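Local structure of putative TetR-family transcriptional regulator (Syntrophomonas wolfei subsp. wolfei, 3LWJ) at the interface of chains A and B. The protein is a putative TetR-family transcriptional regulator that probably binds DNA through a helix-turn-helix motif. Coordinates in Å, arbitrary orientation; residue numbers count along the deposited sequence, not the author numbering. Chains: chain A/B, Putative TetR-family transcriptional regulator.

Contact 1: the interface of chains A and B. Residues chain A 192-193, 195-198, 201; chain B 147, 149, 192-196.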
ATOM      1  N   THR A 192      13.527  -6.374  12.748  1.00 23.56           N
ATOM      2  CA  THR A 192      14.675  -5.754  12.082  1.00 25.08           C
ATOM      3  C   THR A 192      14.682  -4.231  12.218  1.00 22.23           C
ATOM      4  O   THR A 192      15.743  -3.618  12.399  1.00 23.43           O
ATOM      5  CB  THR A 192      14.718  -6.105  10.613  1.00 24.27           C
ATOM      6  OG1 THR A 192      14.817  -7.528  10.471  1.00 25.61           O
ATOM      7  CG2 THR A 192      15.908  -5.479   9.939  1.00 21.67           C
ATOM      8  N   LEU A 193      13.515  -3.613  12.104  1.00 21.67           N
ATOM      9  CA  LEU A 193      13.403  -2.152  12.284  1.00 19.00           C
ATOM     10  C   LEU A 193      13.893  -1.707  13.665  1.00 22.64           C
ATOM     11  O   LEU A 193      14.592  -0.670  13.810  1.00 23.21           O
ATOM     12  CB  LEU A 193      11.943  -1.680  12.050  1.00 16.71           C
ATOM     13  CG  LEU A 193      11.519  -0.257  12.423  1.00 22.73           C
ATOM     14  CD1 LEU A 193      12.406   0.706  11.680  1.00 23.01           C
ATOM     15  CD2 LEU A 193       9.963   0.017  12.149  1.00 15.98           C
ATOM     16  N   VAL A 195      15.982  -3.537  15.846  1.00 27.88           N
ATOM     17  CA  VAL A 195      17.417  -3.786  16.062  1.00 27.40           C
ATOM     18  C   VAL A 195      18.320  -3.025  15.075  1.00 26.41           C
ATOM     19  O   VAL A 195      19.479  -2.826  15.358  1.00 24.30           O
ATOM     20  CB  VAL A 195      17.772  -5.309  16.076  1.00 25.63           C
ATOM     21  CG1 VAL A 195      17.011  -5.981  17.150  1.00 22.87           C
ATOM     22  CG2 VAL A 195      17.485  -5.985  14.723  1.00 30.59           C
ATOM     23  N   GLY A 196      17.771  -2.628  13.929  1.00 23.16           N
ATOM     24  CA  GLY A 196      18.504  -1.939  12.905  1.00 25.07           C
ATOM     25  C   GLY A 196      19.161  -2.839  11.891  1.00 28.34           C
ATOM     26  O   GLY A 196      19.717  -3.897  12.239  1.00 33.12           O
ATOM     27  N   LEU A 197      19.114  -2.411  10.632  1.00 24.14           N
ATOM     28  CA  LEU A 197      19.583  -3.226   9.544  1.00 25.05           C
ATOM     29  C   LEU A 197      21.105  -3.271   9.520  1.00 25.96           C
ATOM     30  O   LEU A 197      21.700  -4.281   9.123  1.00 22.67           O
ATOM     31  CB  LEU A 197      19.057  -2.687   8.207  1.00 23.15           C
ATOM     32  CG  LEU A 197      19.341  -3.525   6.965  1.00 29.63           C
ATOM     33  CD1 LEU A 197      18.750  -4.918   7.146  1.00 24.68           C
ATOM     34  CD2 LEU A 197      18.823  -2.861   5.681  1.00 20.21           C
ATOM     35  N   LEU A 198      21.729  -2.158   9.887  1.00 25.12           N
ATOM     36  CA  LEU A 198      23.184  -2.067   9.825  1.00 25.60           C
ATOM     37  C   LEU A 198      23.760  -2.948  10.910  1.00 25.13           C
ATOM     38  O   LEU A 198      23.235  -3.014  12.033  1.00 24.43           O
ATOM     39  CB  LEU A 198      23.690  -0.623   9.992  1.00 25.69           C
ATOM     40  CG  LEU A 198      23.406   0.363   8.841  1.00 28.73           C
ATOM     41  CD1 LEU A 198      23.831   1.795   9.259  1.00 31.79           C
ATOM     42  CD2 LEU A 198      24.106  -0.022   7.534  1.00 27.15           C
ATOM     43  N   ASN A 201      26.440   0.534  14.159  1.00 48.98           N
ATOM     44  CA  ASN A 201      26.189   1.976  14.365  1.00 51.12           C
ATOM     45  C   ASN A 201      26.360   2.434  15.811  1.00 50.63           C
ATOM     46  O   ASN A 201      27.166   3.333  16.070  1.00 51.63           O
ATOM     47  CB  ASN A 201      24.826   2.429  13.776  1.00 52.63           C
ATOM     48  CG  ASN A 201      23.648   1.762  14.430  1.00 50.83           C
ATOM     49  OD1 ASN A 201      23.126   0.764  13.920  1.00 49.32           O
ATOM     50  ND2 ASN A 201      23.221   2.299  15.575  1.00 47.57           N
TER
ATOM     51  N   VAL B 147      27.738  -5.487   6.022  1.00 27.84           N
ATOM     52  CA  VAL B 147      27.179  -4.182   6.307  1.00 28.51           C
ATOM     53  C   VAL B 147      25.772  -4.325   6.890  1.00 28.54           C
ATOM     54  O   VAL B 147      25.403  -3.585   7.831  1.00 32.71           O
ATOM     55  CB  VAL B 147      27.248  -3.277   5.064  1.00 30.47           C
ATOM     56  CG1 VAL B 147      26.510  -1.973   5.300  1.00 23.60           C
ATOM     57  CG2 VAL B 147      28.751  -2.997   4.721  1.00 28.24           C
ATOM     58  N   LYS B 149      22.785  -6.777   8.797  1.00 22.80           N
ATOM     59  CA  LYS B 149      22.550  -7.958   9.604  1.00 23.96           C
ATOM     60  C   LYS B 149      21.886  -9.059   8.769  1.00 24.27           C
ATOM     61  O   LYS B 149      21.119  -8.799   7.828  1.00 25.89           O
ATOM     62  CB  LYS B 149      21.670  -7.647  10.829  1.00 24.95           C
ATOM     63  CG  LYS B 149      22.239  -6.714  11.933  1.00 25.47           C
ATOM     64  CD  LYS B 149      21.190  -6.632  13.081  1.00 21.01           C
ATOM     65  CE  LYS B 149      21.604  -5.784  14.287  1.00 24.04           C
ATOM     66  NZ  LYS B 149      21.674  -4.359  13.977  1.00 20.82           N
ATOM     67  N   THR B 192      16.256   5.449   9.601  1.00 23.56           N
ATOM     68  CA  THR B 192      15.912   4.804  10.871  1.00 25.08           C
ATOM     69  C   THR B 192      15.984   3.279  10.793  1.00 22.23           C
ATOM     70  O   THR B 192      16.429   2.619  11.743  1.00 23.43           O
ATOM     71  CB  THR B 192      14.529   5.197  11.334  1.00 24.27           C
ATOM     72  OG1 THR B 192      14.476   6.618  11.510  1.00 25.61           O
ATOM     73  CG2 THR B 192      14.188   4.545  12.645  1.00 21.67           C
ATOM     74  N   LEU B 193      15.525   2.711   9.688  1.00 21.67           N
ATOM     75  CA  LEU B 193      15.609   1.251   9.486  1.00 19.00           C
ATOM     76  C   LEU B 193      17.052   0.745   9.556  1.00 22.64           C
ATOM     77  O   LEU B 193      17.346  -0.322  10.155  1.00 23.21           O
ATOM     78  CB  LEU B 193      14.958   0.844   8.137  1.00 16.71           C
ATOM     79  CG  LEU B 193      15.141  -0.571   7.583  1.00 22.73           C
ATOM     80  CD1 LEU B 193      14.637  -1.546   8.613  1.00 23.01           C
ATOM     81  CD2 LEU B 193      14.434  -0.775   6.159  1.00 15.98           C
ATOM     82  N   ALA B 194      17.936   1.512   8.927  1.00 22.86           N
ATOM     83  CA  ALA B 194      19.376   1.266   8.903  1.00 24.96           C
ATOM     84  C   ALA B 194      20.025   1.320  10.290  1.00 26.38           C
ATOM     85  O   ALA B 194      20.731   0.386  10.700  1.00 27.62           O
ATOM     86  CB  ALA B 194      20.043   2.288   7.977  1.00 21.65           C
ATOM     87  N   VAL B 195      19.801   2.426  11.005  1.00 27.88           N
ATOM     88  CA  VAL B 195      20.417   2.610  12.329  1.00 27.40           C
ATOM     89  C   VAL B 195      19.691   1.845  13.448  1.00 26.41           C
ATOM     90  O   VAL B 195      20.278   1.591  14.476  1.00 24.30           O
ATOM     91  CB  VAL B 195      20.590   4.118  12.711  1.00 25.63           C
ATOM     92  CG1 VAL B 195      21.435   4.787  11.700  1.00 22.87           C
ATOM     93  CG2 VAL B 195      19.238   4.844  12.835  1.00 30.59           C
ATOM     94  N   GLY B 196      18.423   1.504  13.231  1.00 23.16           N
ATOM     95  CA  GLY B 196      17.617   0.817  14.200  1.00 25.07           C
ATOM     96  C   GLY B 196      16.863   1.720  15.142  1.00 28.34           C
ATOM     97  O   GLY B 196      17.394   2.744  15.609  1.00 33.12           O
TER
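Where helix 179-195 of chain A ends, A:Gly196 turns the backbone with a positive phi (90°), which a glycine tolerates readily, and the following segment runs out along the end of the same helix in chain B. TetR-family regulators commonly dimerise through their C-terminal helices, and this patch lies at the tips of those helices, on a two-fold axis; it is therefore likely to belong to the biological dimer. Two amide N-H groups of the tail take helix-end carbonyls across the axis. A:Leu197 N donates to B:Leu193 O at 2.8 Å, in the carbonyl plane, and A:Leu198 N donates to B:Ala194 O at 2.9 Å, on a lone pair. In return, B:Lys149 N reaches A:Leu197 O at 2.7 Å, nearly along the C=O axis, with 166° at the hydrogen.

B:Lys149 is the main side-chain contributor. Its chain runs extended to CE and bends only at the last torsion (chi4 69°), which turns the ammonium NZ into a cluster of carbonyls. B:Lys149 NZ bonds A:Gly196 O at 2.7 Å, A:Leu198 O at 2.8 Å and A:Val195 O at 3.0 Å, approaching each from above the carbonyl plane and not along a lone pair. Three acceptors thus grip one ammonium group, which would probably offset the negative end of the helix dipole at A:Val195. The aliphatic stem of the lysine obliquely crosses A:Val195, whose CG2 lies in the crowded position between backbone N and carbonyl carbon.

A:Leu198, with CG beside its backbone N, lays its branched end over B:Ala194 and alongside B:Val147, both side chains pointing the same way; A:Leu198 CD2 meets B:Val147 CG1 at 3.8 Å. Nearer the axis, the CD1 methyl of B:Leu193 touches A:Leu193 CA at 3.9 Å, a contact repeated with the chains exchanged. A:Asn201 is poorly ordered; its modelled OD1 clashes with B:Val195 O, acceptor against acceptor, while ND2 lies nearly as close, so the amide's placement carries no weight.

Contact 2: the interface of chains A and B. Residues chain A 128-129, 132, 154, 158-159, 161-162, 165; chain B 163, 166, 169-170, 185.
Packing is tightest around the imidazole of A:His158, which is enclosed on both faces and pinned at its edge in this helix-to-helix patch of the probable TetR-family dimer interface. The selenomethionine B:Met185 crosses it at about a right angle and sets its terminal methyl over the ring centre, with CE 3.5 Å from A:His158 CE1; A:Leu132 CD2 backs the opposite face. In the ring plane, A:His158 ND1 donates to A:Ser154 O, one helical turn back, at 2.8 Å (157° at the hydrogen). A:His158 NE2 accepts from B:Lys170 NZ at 3.1 Å, again close to the plane, so these two bonds fix the ring's rotation and would be consistent with a neutral ring protonated at ND1, though the proton itself is not seen. An alanine here would remove the lysine's acceptor and the ring under the methyl, and would probably loosen the contact between the chains.

B:Phe166, its CG anti to the backbone N (chi1 -171°), wedges beside this ring, CE2 lying 3.5 Å from A:His158 CD2, while its CB rests on A:Ala162 CB. The far end of B:Phe166 meets the A:Glu128 carboxylate tip to tip, planes 85° apart, B:Phe166 CE1 lying 3.5 Å from A:Glu128 OE1. A:Lys165 NZ forms a salt bridge within chain A, taking the syn lone pair of A:Glu128 OE2 at 2.6 Å.

The looser side is hydrated. B:Lys170 NZ stands 4.0 Å from A:Asp129 OD1, a long salt bridge spanned by two waters that each touch both groups. Overall, helix 153-173 of each chain packs against its counterpart, flanked by helix 118-144 of chain A and helix 179-195 of chain B.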
ATOM      1  N   GLU A 128      -7.102   5.746   8.154  1.00 22.17           N
ATOM      2  CA  GLU A 128      -5.635   5.700   8.191  1.00 22.52           C
ATOM      3  C   GLU A 128      -4.987   6.792   9.055  1.00 23.99           C
ATOM      4  O   GLU A 128      -4.066   6.487   9.811  1.00 23.23           O
ATOM      5  CB  GLU A 128      -5.090   5.665   6.751  1.00 21.75           C
ATOM      6  CG  GLU A 128      -5.388   4.262   6.145  1.00 24.44           C
ATOM      7  CD  GLU A 128      -4.903   4.021   4.742  1.00 25.02           C
ATOM      8  OE1 GLU A 128      -4.707   4.977   3.982  1.00 28.66           O
ATOM      9  OE2 GLU A 128      -4.756   2.834   4.396  1.00 31.87           O
ATOM     10  N   ASP A 129      -5.488   8.030   8.989  1.00 25.14           N
ATOM     11  CA  ASP A 129      -4.966   9.151   9.813  1.00 23.90           C
ATOM     12  C   ASP A 129      -5.134   8.833  11.288  1.00 25.46           C
ATOM     13  O   ASP A 129      -4.259   9.164  12.125  1.00 26.05           O
ATOM     14  CB  ASP A 129      -5.684  10.489   9.491  1.00 23.26           C
ATOM     15  CG  ASP A 129      -5.175  11.160   8.214  1.00 26.01           C
ATOM     16  OD1 ASP A 129      -4.187  10.677   7.580  1.00 31.08           O
ATOM     17  OD2 ASP A 129      -5.774  12.196   7.835  1.00 30.11           O
ATOM     18  N   LEU A 132      -2.540   6.226  12.117  1.00 24.73           N
ATOM     19  CA  LEU A 132      -1.241   6.895  12.092  1.00 23.76           C
ATOM     20  C   LEU A 132      -0.963   7.758  13.331  1.00 21.83           C
ATOM     21  O   LEU A 132       0.153   7.696  13.900  1.00 16.49           O
ATOM     22  CB  LEU A 132      -1.054   7.738  10.817  1.00 23.75           C
ATOM     23  CG  LEU A 132      -0.867   6.905   9.540  1.00 27.56           C
ATOM     24  CD1 LEU A 132      -1.180   7.775   8.280  1.00 16.74           C
ATOM     25  CD2 LEU A 132       0.537   6.300   9.478  1.00 18.13           C
ATOM     26  N   SER A 154       6.575  10.402  12.088  1.00 21.18           N
ATOM     27  CA  SER A 154       5.610  10.162  11.025  1.00 21.06           C
ATOM     28  C   SER A 154       6.072   9.135   9.979  1.00 22.77           C
ATOM     29  O   SER A 154       5.294   8.264   9.619  1.00 22.93           O
ATOM     30  CB  SER A 154       5.195  11.463  10.342  1.00 23.08           C
ATOM     31  OG  SER A 154       4.336  11.161   9.273  1.00 23.82           O
ATOM     32  N   HIS A 158       3.935   5.719   9.233  1.00 15.81           N
ATOM     33  CA  HIS A 158       3.615   5.398   7.856  1.00 20.21           C
ATOM     34  C   HIS A 158       4.211   4.055   7.419  1.00 23.24           C
ATOM     35  O   HIS A 158       3.536   3.266   6.749  1.00 24.15           O
ATOM     36  CB  HIS A 158       4.075   6.516   6.904  1.00 22.72           C
ATOM     37  CG  HIS A 158       3.167   7.699   6.879  1.00 21.92           C
ATOM     38  ND1 HIS A 158       3.297   8.762   7.748  1.00 22.34           N
ATOM     39  CD2 HIS A 158       2.128   8.002   6.065  1.00 25.13           C
ATOM     40  CE1 HIS A 158       2.387   9.676   7.459  1.00 23.79           C
ATOM     41  NE2 HIS A 158       1.656   9.234   6.449  1.00 26.49           N
ATOM     42  N   SER A 159       5.439   3.739   7.839  1.00 23.73           N
ATOM     43  CA  SER A 159       6.012   2.448   7.461  1.00 18.52           C
ATOM     44  C   SER A 159       5.300   1.269   8.067  1.00 20.51           C
ATOM     45  O   SER A 159       5.150   0.225   7.396  1.00 21.02           O
ATOM     46  CB  SER A 159       7.520   2.393   7.765  1.00 23.44           C
ATOM     47  OG  SER A 159       7.824   2.219   9.137  1.00 21.91           O
ATOM     48  N   LEU A 161       2.012   1.269   9.018  1.00 23.08           N
ATOM     49  CA  LEU A 161       0.768   1.193   8.292  1.00 21.13           C
ATOM     50  C   LEU A 161       0.970   0.598   6.914  1.00 22.11           C
ATOM     51  O   LEU A 161       0.220  -0.284   6.515  1.00 19.20           O
ATOM     52  CB  LEU A 161       0.064   2.551   8.179  1.00 23.39           C
ATOM     53  CG  LEU A 161      -1.367   2.490   7.587  1.00 22.43           C
ATOM     54  CD1 LEU A 161      -2.202   1.418   8.246  1.00 30.29           C
ATOM     55  CD2 LEU A 161      -2.068   3.836   7.692  1.00 32.21           C
ATOM     56  N   ALA A 162       2.000   1.057   6.206  1.00 21.60           N
ATOM     57  CA  ALA A 162       2.238   0.605   4.824  1.00 19.65           C
ATOM     58  C   ALA A 162       2.470  -0.896   4.723  1.00 16.66           C
ATOM     59  O   ALA A 162       1.899  -1.579   3.845  1.00 18.67           O
ATOM     60  CB  ALA A 162       3.402   1.404   4.171  1.00 16.21           C
ATOM     61  N   LYS A 165      -0.737  -2.689   5.434  1.00 22.00           N
ATOM     62  CA  LYS A 165      -1.664  -2.611   4.320  1.00 21.81           C
ATOM     63  C   LYS A 165      -1.229  -3.555   3.189  1.00 19.89           C
ATOM     64  O   LYS A 165      -2.039  -4.222   2.547  1.00 19.53           O
ATOM     65  CB  LYS A 165      -1.624  -1.211   3.684  1.00 26.03           C
ATOM     66  CG  LYS A 165      -2.560  -0.165   4.087  1.00 33.44           C
ATOM     67  CD  LYS A 165      -2.192   1.154   3.313  1.00 37.24           C
ATOM     68  CE  LYS A 165      -2.907   1.268   1.960  1.00 31.90           C
ATOM     69  NZ  LYS A 165      -4.382   1.662   2.094  1.00 26.77           N
TER
ATOM     70  N   ILE B 163       6.325   1.145   1.685  1.00 20.79           N
ATOM     71  CA  ILE B 163       6.392   2.571   2.020  1.00 18.81           C
ATOM     72  C   ILE B 163       6.466   3.417   0.750  1.00 18.77           C
ATOM     73  O   ILE B 163       5.939   4.555   0.670  1.00 22.63           O
ATOM     74  CB  ILE B 163       7.527   2.906   3.033  1.00 18.85           C
ATOM     75  CG1 ILE B 163       7.366   4.304   3.648  1.00 24.51           C
ATOM     76  CG2 ILE B 163       8.899   2.810   2.415  1.00 14.20           C
ATOM     77  CD1 ILE B 163       5.989   4.676   4.052  1.00 31.33           C
ATOM     78  N   PHE B 166       2.875   3.394  -0.658  1.00 24.55           N
ATOM     79  CA  PHE B 166       1.955   4.171   0.196  1.00 22.51           C
ATOM     80  C   PHE B 166       2.238   5.677   0.132  1.00 22.93           C
ATOM     81  O   PHE B 166       1.324   6.463   0.029  1.00 22.06           O
ATOM     82  CB  PHE B 166       2.034   3.743   1.647  1.00 22.43           C
ATOM     83  CG  PHE B 166       0.955   4.371   2.535  1.00 17.97           C
ATOM     84  CD1 PHE B 166      -0.352   4.448   2.106  1.00 22.67           C
ATOM     85  CD2 PHE B 166       1.257   4.822   3.799  1.00 27.46           C
ATOM     86  CE1 PHE B 166      -1.362   4.977   2.900  1.00 25.85           C
ATOM     87  CE2 PHE B 166       0.258   5.364   4.616  1.00 35.92           C
ATOM     88  CZ  PHE B 166      -1.063   5.434   4.154  1.00 23.39           C
ATOM     89  N   TYR B 169       1.141   7.011  -3.298  1.00 23.35           N
ATOM     90  CA  TYR B 169      -0.307   7.158  -3.314  1.00 23.41           C
ATOM     91  C   TYR B 169      -0.749   8.446  -2.607  1.00 24.66           C
ATOM     92  O   TYR B 169      -1.595   9.177  -3.113  1.00 25.99           O
ATOM     93  CB  TYR B 169      -0.962   5.913  -2.709  1.00 22.89           C
ATOM     94  CG  TYR B 169      -2.345   6.079  -2.108  1.00 21.67           C
ATOM     95  CD1 TYR B 169      -3.490   5.935  -2.871  1.00 28.00           C
ATOM     96  CD2 TYR B 169      -2.501   6.320  -0.749  1.00 23.61           C
ATOM     97  CE1 TYR B 169      -4.765   6.056  -2.285  1.00 27.95           C
ATOM     98  CE2 TYR B 169      -3.767   6.418  -0.154  1.00 24.57           C
ATOM     99  CZ  TYR B 169      -4.894   6.298  -0.929  1.00 30.51           C
ATOM    100  OH  TYR B 169      -6.150   6.390  -0.325  1.00 34.48           O
ATOM    101  N   LYS B 170      -0.154   8.750  -1.466  1.00 24.27           N
ATOM    102  CA  LYS B 170      -0.510   9.974  -0.739  1.00 23.96           C
ATOM    103  C   LYS B 170      -0.109  11.252  -1.471  1.00 24.89           C
ATOM    104  O   LYS B 170      -0.755  12.305  -1.296  1.00 22.82           O
ATOM    105  CB  LYS B 170       0.069   9.981   0.679  1.00 21.63           C
ATOM    106  CG  LYS B 170      -0.524   8.910   1.586  1.00 26.46           C
ATOM    107  CD  LYS B 170      -0.157   9.074   3.124  1.00 23.77           C
ATOM    108  CE  LYS B 170      -0.635  10.381   3.780  1.00 28.82           C
ATOM    109  NZ  LYS B 170      -0.973  10.250   5.244  1.00 26.05           N
HETATM  110  N   MSE B 185      10.021  11.662   3.726  1.00 25.25           N
HETATM  111  CA  MSE B 185       9.472  10.574   4.537  1.00 24.75           C
HETATM  112  C   MSE B 185      10.186   9.278   4.238  1.00 24.92           C
HETATM  113  O   MSE B 185      10.566   8.535   5.148  1.00 29.11           O
HETATM  114  CB  MSE B 185       7.983  10.398   4.219  1.00 22.29           C
HETATM  115  CG  MSE B 185       7.301   9.202   4.918  1.00 24.23           C
HETATM  116 SE   MSE B 185       5.483   9.060   4.326  0.75 36.55          SE
HETATM  117  CE  MSE B 185       4.864  10.670   5.167  1.00 30.20           C
TER
HETATM  118  O   HOH W   1      -3.150   8.938   5.548  1.00 26.58           O
HETATM  119  O   HOH W   2      -2.371  12.247   6.073  1.00 39.65           O

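The C-alpha centres of contact 1 and contact 2 lie about 20 Å apart along one two-fold symmetric interface. Helix 179-195 joins them: in chain B it supplies B:Met185 to contact 2 and, further along, B:Thr192 to B:Val195 to contact 1. The loop carrying B:Val147 and B:Lys149 connects helices 118-144 and 153-173; in contact 2 chain B supplies its 153-173 helix and chain A supplies both. Contact 2 relies on side-chain packing between helices, whereas contact 1 relies on backbone groups of the helix end and following tail, together with the lysine side chain. Held at two levels, the chains would probably keep a fixed relative orientation, and so place the DNA-binding domains.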